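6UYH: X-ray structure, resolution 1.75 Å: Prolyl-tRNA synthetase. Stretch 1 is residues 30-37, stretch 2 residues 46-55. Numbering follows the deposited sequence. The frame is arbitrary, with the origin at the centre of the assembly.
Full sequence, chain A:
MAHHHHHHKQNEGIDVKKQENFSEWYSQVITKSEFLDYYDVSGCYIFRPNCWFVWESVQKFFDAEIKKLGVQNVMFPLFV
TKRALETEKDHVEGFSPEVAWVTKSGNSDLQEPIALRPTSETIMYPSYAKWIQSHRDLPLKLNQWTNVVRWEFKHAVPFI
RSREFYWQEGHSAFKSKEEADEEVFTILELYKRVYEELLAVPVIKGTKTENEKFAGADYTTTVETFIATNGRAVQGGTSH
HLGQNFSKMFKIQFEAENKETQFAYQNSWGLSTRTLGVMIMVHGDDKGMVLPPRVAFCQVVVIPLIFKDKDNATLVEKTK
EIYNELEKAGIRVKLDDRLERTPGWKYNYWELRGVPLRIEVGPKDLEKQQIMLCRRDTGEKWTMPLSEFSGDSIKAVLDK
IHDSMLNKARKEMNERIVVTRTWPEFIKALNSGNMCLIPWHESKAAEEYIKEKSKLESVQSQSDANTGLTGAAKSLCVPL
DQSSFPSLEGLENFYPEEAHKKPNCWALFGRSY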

ATOM      1  N   ILE A  30      -4.081 -18.023 -14.855  1.00 21.28           N
ATOM      2  CA  ILE A  30      -3.661 -16.764 -14.238  1.00 17.91           C
ATOM      3  C   ILE A  30      -3.116 -15.784 -15.282  1.00 19.44           C
ATOM      4  O   ILE A  30      -3.222 -14.566 -15.098  1.00 22.82           O
ATOM      5  CB  ILE A  30      -2.642 -16.992 -13.106  1.00 20.08           C
ATOM      6  CG1 ILE A  30      -1.316 -17.528 -13.655  1.00 20.12           C
ATOM      7  CG2 ILE A  30      -3.259 -17.876 -11.987  1.00 19.13           C
ATOM      8  CD1 ILE A  30      -0.316 -17.969 -12.568  1.00 19.67           C
ATOM      9  N   THR A  31      -2.543 -16.282 -16.385  1.00 21.30           N
ATOM     10  CA  THR A  31      -1.999 -15.378 -17.401  1.00 22.78           C
ATOM     11  C   THR A  31      -3.073 -14.920 -18.378  1.00 27.00           C
ATOM     12  O   THR A  31      -3.166 -13.726 -18.692  1.00 27.55           O
ATOM     13  CB  THR A  31      -0.842 -16.032 -18.173  1.00 22.84           C
ATOM     14  OG1 THR A  31      -1.273 -17.262 -18.778  1.00 24.41           O
ATOM     15  CG2 THR A  31       0.356 -16.286 -17.251  1.00 21.57           C
ATOM     16  N   LYS A  32      -3.874 -15.853 -18.897  1.00 24.81           N
ATOM     17  CA  LYS A  32      -4.834 -15.496 -19.940  1.00 22.98           C
ATOM     18  C   LYS A  32      -6.002 -14.686 -19.393  1.00 23.49           C
ATOM     19  O   LYS A  32      -6.655 -13.965 -20.154  1.00 27.53           O
ATOM     20  CB  LYS A  32      -5.329 -16.760 -20.648  1.00 25.39           C
ATOM     21  CG  LYS A  32      -4.216 -17.470 -21.394  1.00 27.14           C
ATOM     22  CD  LYS A  32      -4.692 -18.743 -22.084  1.00 28.28           C
ATOM     23  CE  LYS A  32      -3.558 -19.358 -22.898  1.00 34.15           C
ATOM     24  NZ  LYS A  32      -3.973 -20.585 -23.640  1.00 31.80           N
ATOM     25  N   SER A  33      -6.271 -14.783 -18.094  1.00 23.82           N
ATOM     26  CA  SER A  33      -7.246 -13.913 -17.460  1.00 23.30           C
ATOM     27  C   SER A  33      -6.726 -12.506 -17.227  1.00 22.45           C
ATOM     28  O   SER A  33      -7.481 -11.677 -16.711  1.00 24.63           O
ATOM     29  CB  SER A  33      -7.669 -14.485 -16.119  1.00 20.77           C
ATOM     30  OG  SER A  33      -6.576 -14.474 -15.203  1.00 22.35           O
ATOM     31  N   GLU A  34      -5.460 -12.235 -17.575  1.00 19.88           N
ATOM     32  CA  GLU A  34      -4.787 -10.960 -17.284  1.00 19.35           C
ATOM     33  C   GLU A  34      -4.647 -10.711 -15.782  1.00 21.93           C
ATOM     34  O   GLU A  34      -4.612  -9.567 -15.324  1.00 23.42           O
ATOM     35  CB  GLU A  34      -5.488  -9.781 -17.983  1.00 24.51           C
ATOM     36  CG  GLU A  34      -5.545  -9.951 -19.503  1.00 28.35           C
ATOM     37  CD  GLU A  34      -6.113  -8.751 -20.241  1.00 35.85           C
ATOM     38  OE1 GLU A  34      -6.363  -7.701 -19.611  1.00 35.55           O
ATOM     39  OE2 GLU A  34      -6.300  -8.864 -21.467  1.00 39.13           O
ATOM     40  N   PHE A  35      -4.532 -11.777 -14.987  1.00 20.82           N
ATOM     41  CA  PHE A  35      -4.263 -11.586 -13.565  1.00 18.64           C
ATOM     42  C   PHE A  35      -2.778 -11.369 -13.303  1.00 21.92           C
ATOM     43  O   PHE A  35      -2.396 -10.479 -12.530  1.00 21.65           O
ATOM     44  CB  PHE A  35      -4.769 -12.792 -12.760  1.00 21.42           C
ATOM     45  CG  PHE A  35      -6.000 -12.503 -11.938  1.00 20.70           C
ATOM     46  CD1 PHE A  35      -6.035 -12.822 -10.576  1.00 23.13           C
ATOM     47  CD2 PHE A  35      -7.115 -11.907 -12.524  1.00 19.61           C
ATOM     48  CE1 PHE A  35      -7.160 -12.543  -9.817  1.00 23.68           C
ATOM     49  CE2 PHE A  35      -8.246 -11.623 -11.776  1.00 22.97           C
ATOM     50  CZ  PHE A  35      -8.268 -11.950 -10.413  1.00 21.39           C
ATOM     51  N   LEU A  36      -1.928 -12.151 -13.954  1.00 22.17           N
ATOM     52  CA  LEU A  36      -0.536 -12.260 -13.549  1.00 22.19           C
ATOM     53  C   LEU A  36       0.344 -12.391 -14.780  1.00 25.86           C
ATOM     54  O   LEU A  36      -0.077 -12.923 -15.811  1.00 25.57           O
ATOM     55  CB  LEU A  36      -0.347 -13.466 -12.612  1.00 19.01           C
ATOM     56  CG  LEU A  36       1.041 -13.784 -12.051  1.00 23.85           C
ATOM     57  CD1 LEU A  36       0.910 -14.421 -10.661  1.00 23.72           C
ATOM     58  CD2 LEU A  36       1.794 -14.727 -12.984  1.00 29.21           C
ATOM     59  N   ASP A  37       1.570 -11.893 -14.677  1.00 19.35           N
ATOM     60  CA  ASP A  37       2.583 -12.238 -15.659  1.00 20.18           C
ATOM     61  C   ASP A  37       3.845 -12.716 -14.959  1.00 21.54           C
ATOM     62  O   ASP A  37       4.104 -12.373 -13.805  1.00 18.73           O
ATOM     63  CB  ASP A  37       2.921 -11.085 -16.588  1.00 23.74           C
ATOM     64  CG  ASP A  37       2.894 -11.503 -18.040  1.00 38.73           C
ATOM     65  OD1 ASP A  37       3.113 -12.710 -18.312  1.00 42.45           O
ATOM     66  OD2 ASP A  37       2.640 -10.644 -18.902  1.00 40.29           O
ATOM     67  N   ILE A  46       4.263 -10.429 -11.584  1.00 20.10           N
ATOM     68  CA  ILE A  46       3.623  -9.141 -11.851  1.00 21.20           C
ATOM     69  C   ILE A  46       2.126  -9.267 -11.578  1.00 20.67           C
ATOM     70  O   ILE A  46       1.458 -10.137 -12.155  1.00 20.45           O
ATOM     71  CB  ILE A  46       3.873  -8.711 -13.304  1.00 17.74           C
ATOM     72  CG1 ILE A  46       5.371  -8.502 -13.546  1.00 20.43           C
ATOM     73  CG2 ILE A  46       3.038  -7.462 -13.651  1.00 18.51           C
ATOM     74  CD1 ILE A  46       5.757  -8.556 -15.007  1.00 20.70           C
ATOM     75  N   PHE A  47       1.591  -8.392 -10.708  1.00 18.77           N
ATOM     76  CA  PHE A  47       0.163  -8.381 -10.370  1.00 20.11           C
ATOM     77  C   PHE A  47      -0.512  -7.332 -11.247  1.00 20.26           C
ATOM     78  O   PHE A  47      -0.319  -6.127 -11.040  1.00 18.94           O
ATOM     79  CB  PHE A  47      -0.083  -8.049  -8.894  1.00 19.38           C
ATOM     80  CG  PHE A  47       0.405  -9.082  -7.913  1.00 20.09           C
ATOM     81  CD1 PHE A  47       1.726  -9.488  -7.892  1.00 28.94           C
ATOM     82  CD2 PHE A  47      -0.461  -9.599  -6.967  1.00 21.04           C
ATOM     83  CE1 PHE A  47       2.165 -10.434  -6.967  1.00 34.16           C
ATOM     84  CE2 PHE A  47      -0.023 -10.537  -6.028  1.00 21.57           C
ATOM     85  CZ  PHE A  47       1.284 -10.959  -6.041  1.00 22.23           C
ATOM     86  N   ARG A  48      -1.310  -7.781 -12.212  1.00 19.76           N
ATOM     87  CA  ARG A  48      -1.973  -6.889 -13.155  1.00 19.86           C
ATOM     88  C   ARG A  48      -3.249  -6.312 -12.529  1.00 19.11           C
ATOM     89  O   ARG A  48      -3.659  -6.733 -11.441  1.00 21.49           O
ATOM     90  CB  ARG A  48      -2.227  -7.657 -14.453  1.00 22.44           C
ATOM     91  CG  ARG A  48      -0.939  -8.092 -15.156  1.00 25.62           C
ATOM     92  CD  ARG A  48      -1.221  -8.841 -16.458  1.00 24.81           C
ATOM     93  NE  ARG A  48      -1.643  -7.926 -17.521  1.00 26.36           N
ATOM     94  CZ  ARG A  48      -1.873  -8.295 -18.779  1.00 29.94           C
ATOM     95  NH1 ARG A  48      -1.734  -9.566 -19.133  1.00 26.31           N
ATOM     96  NH2 ARG A  48      -2.236  -7.390 -19.686  1.00 28.50           N
ATOM     97  N   PRO A  49      -3.898  -5.332 -13.185  1.00 20.34           N
ATOM     98  CA  PRO A  49      -4.987  -4.591 -12.505  1.00 20.63           C
ATOM     99  C   PRO A  49      -6.100  -5.447 -11.913  1.00 20.89           C
ATOM    100  O   PRO A  49      -6.498  -5.214 -10.765  1.00 19.42           O
ATOM    101  CB  PRO A  49      -5.514  -3.672 -13.616  1.00 22.61           C
ATOM    102  CG  PRO A  49      -4.309  -3.383 -14.439  1.00 22.73           C
ATOM    103  CD  PRO A  49      -3.550  -4.695 -14.473  1.00 20.77           C
ATOM    104  N   ASN A  50      -6.635  -6.410 -12.669  1.00 21.32           N
ATOM    105  CA  ASN A  50      -7.770  -7.188 -12.176  1.00 22.13           C
ATOM    106  C   ASN A  50      -7.366  -8.040 -10.987  1.00 24.37           C
ATOM    107  O   ASN A  50      -8.192  -8.361 -10.129  1.00 20.94           O
ATOM    108  CB  ASN A  50      -8.332  -8.073 -13.284  1.00 21.99           C
ATOM    109  CG  ASN A  50      -8.800  -7.284 -14.485  1.00 25.95           C
ATOM    110  OD1 ASN A  50      -8.851  -6.051 -14.460  1.00 26.55           O
ATOM    111  ND2 ASN A  50      -9.159  -7.993 -15.549  1.00 25.86           N
ATOM    112  N   CYS A  51      -6.093  -8.389 -10.923  1.00 19.33           N
ATOM    113  CA  CYS A  51      -5.554  -9.176  -9.830  1.00 19.82           C
ATOM    114  C   CYS A  51      -5.304  -8.317  -8.600  1.00 20.77           C
ATOM    115  O   CYS A  51      -5.723  -8.663  -7.487  1.00 20.64           O
ATOM    116  CB  CYS A  51      -4.268  -9.825 -10.311  1.00 22.18           C
ATOM    117  SG  CYS A  51      -3.269 -10.506  -9.002  1.00 25.41           S
ATOM    118  N   TRP A  52      -4.619  -7.184  -8.784  1.00 19.34           N
ATOM    119  CA  TRP A  52      -4.334  -6.308  -7.655  1.00 17.93           C
ATOM    120  C   TRP A  52      -5.622  -5.786  -7.032  1.00 18.18           C
ATOM    121  O   TRP A  52      -5.680  -5.570  -5.820  1.00 19.23           O
ATOM    122  CB  TRP A  52      -3.434  -5.144  -8.104  1.00 18.26           C
ATOM    123  CG  TRP A  52      -2.832  -4.371  -6.936  1.00 16.58           C
ATOM    124  CD1 TRP A  52      -3.088  -3.069  -6.586  1.00 19.18           C
ATOM    125  CD2 TRP A  52      -1.892  -4.867  -5.977  1.00 19.22           C
ATOM    126  NE1 TRP A  52      -2.357  -2.733  -5.469  1.00 19.24           N
ATOM    127  CE2 TRP A  52      -1.614  -3.816  -5.079  1.00 19.74           C
ATOM    128  CE3 TRP A  52      -1.259  -6.102  -5.788  1.00 18.88           C
ATOM    129  CZ2 TRP A  52      -0.730  -3.965  -4.006  1.00 18.47           C
ATOM    130  CZ3 TRP A  52      -0.374  -6.244  -4.729  1.00 19.89           C
ATOM    131  CH2 TRP A  52      -0.120  -5.177  -3.855  1.00 19.97           C
ATOM    132  N   PHE A  53      -6.671  -5.620  -7.842  1.00 18.44           N
ATOM    133  CA  PHE A  53      -7.976  -5.226  -7.317  1.00 19.69           C
ATOM    134  C   PHE A  53      -8.453  -6.157  -6.208  1.00 22.73           C
ATOM    135  O   PHE A  53      -9.064  -5.709  -5.230  1.00 18.64           O
ATOM    136  CB  PHE A  53      -9.012  -5.190  -8.442  1.00 18.68           C
ATOM    137  CG  PHE A  53     -10.384  -4.755  -7.981  1.00 19.75           C
ATOM    138  CD1 PHE A  53     -10.723  -3.417  -7.951  1.00 23.52           C
ATOM    139  CD2 PHE A  53     -11.323  -5.690  -7.549  1.00 19.83           C
ATOM    140  CE1 PHE A  53     -11.969  -3.015  -7.517  1.00 26.43           C
ATOM    141  CE2 PHE A  53     -12.573  -5.287  -7.100  1.00 20.69           C
ATOM    142  CZ  PHE A  53     -12.892  -3.950  -7.085  1.00 23.09           C
ATOM    143  N   VAL A  54      -8.214  -7.464  -6.356  1.00 16.95           N
ATOM    144  CA  VAL A  54      -8.619  -8.406  -5.315  1.00 18.32           C
ATOM    145  C   VAL A  54      -7.898  -8.092  -4.011  1.00 19.28           C
ATOM    146  O   VAL A  54      -8.504  -8.063  -2.932  1.00 20.20           O
ATOM    147  CB  VAL A  54      -8.358  -9.856  -5.760  1.00 17.61           C
ATOM    148  CG1 VAL A  54      -8.763 -10.833  -4.632  1.00 20.36           C
ATOM    149  CG2 VAL A  54      -9.153 -10.190  -7.009  1.00 18.10           C
ATOM    150  N   TRP A  55      -6.586  -7.868  -4.082  1.00 18.61           N
ATOM    151  CA  TRP A  55      -5.840  -7.598  -2.855  1.00 20.13           C
ATOM    152  C   TRP A  55      -6.253  -6.260  -2.245  1.00 16.10           C
ATOM    153  O   TRP A  55      -6.390  -6.149  -1.023  1.00 17.15           O
ATOM    154  CB  TRP A  55      -4.338  -7.638  -3.132  1.00 17.55           C
ATOM    155  CG  TRP A  55      -3.485  -7.545  -1.900  1.00 19.07           C
ATOM    156  CD1 TRP A  55      -2.535  -6.588  -1.630  1.00 21.66           C
ATOM    157  CD2 TRP A  55      -3.492  -8.435  -0.770  1.00 18.18           C
ATOM    158  NE1 TRP A  55      -1.948  -6.845  -0.405  1.00 22.66           N
ATOM    159  CE2 TRP A  55      -2.523  -7.961   0.144  1.00 19.34           C
ATOM    160  CE3 TRP A  55      -4.225  -9.585  -0.440  1.00 18.72           C
ATOM    161  CZ2 TRP A  55      -2.273  -8.596   1.368  1.00 19.88           C
ATOM    162  CZ3 TRP A  55      -3.972 -10.218   0.777  1.00 21.36           C
ATOM    163  CH2 TRP A  55      -3.003  -9.719   1.664  1.00 19.80           C
TER
HETATM  164  O   HOH W   1      -1.212 -12.004 -17.883  1.00 28.94           O
HETATM  165  O   HOH W   2      -9.569 -10.899 -14.877  1.00 25.04           O
HETATM  166  O   HOH W   3      -5.766  -7.168 -15.256  1.00 21.64           O

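The backbone sets the register. L36 and F47 form the non-hydrogen-bonded antiparallel pair; D37 and I46 form the hydrogen-bonded one, with D37 N to I46 O at 3.1 Å and I46 N to D37 O at 3.0 Å. A third bond, R48 N to F35 O at 2.9 Å, extends the ladder to where the second stretch turns into its helix. D37 and I46 share a sheet face, D37 CB meeting I46 CD1 at 4.1 Å, with D37 chi1 at -131°, between wells, and I46 in m, t; the D37 carboxylate has hydrogen bonds outside this contact.

The first helix ends in a Schellman motif. E34 takes positive phi (63°); E34 N bonds T31 O at 3.0 Å and F35 N makes a weak bond to I30 O at 3.1 Å. L36, the first strand residue, also returns its N to I30 O at 3.0 Å.

F35 is the main apolar contact. Its CA-to-CB bond points away from the second stretch, yet the ring comes back to it with chi1 at -108°, between wells. One ring face lies over the start of the helix: C51 CA sits 3.7 Å from the F35 ring centroid, a CH-pi contact, and F35 CD1 meets C51 CB at 3.5 Å. C51 SG, with chi1 t, lies oblique to the ring. Farther along, F35 CZ touches V54 CG2 at 3.9 Å.

R48, at the N-cap position, points toward the first stretch. Its m, t, p course lays one guanidinium face over E34 CA. E34 OE1, 4.1 Å from R48 NH2 and well out of the guanidinium plane, contributes charge alone. R48 NH1 instead donates to a water, which in turn donates to T31 O and L36 O.

N50, chi1 m, also works through water: one molecule accepts from N50 ND2 and donates to S33 O, while another links N50 N to E34 O.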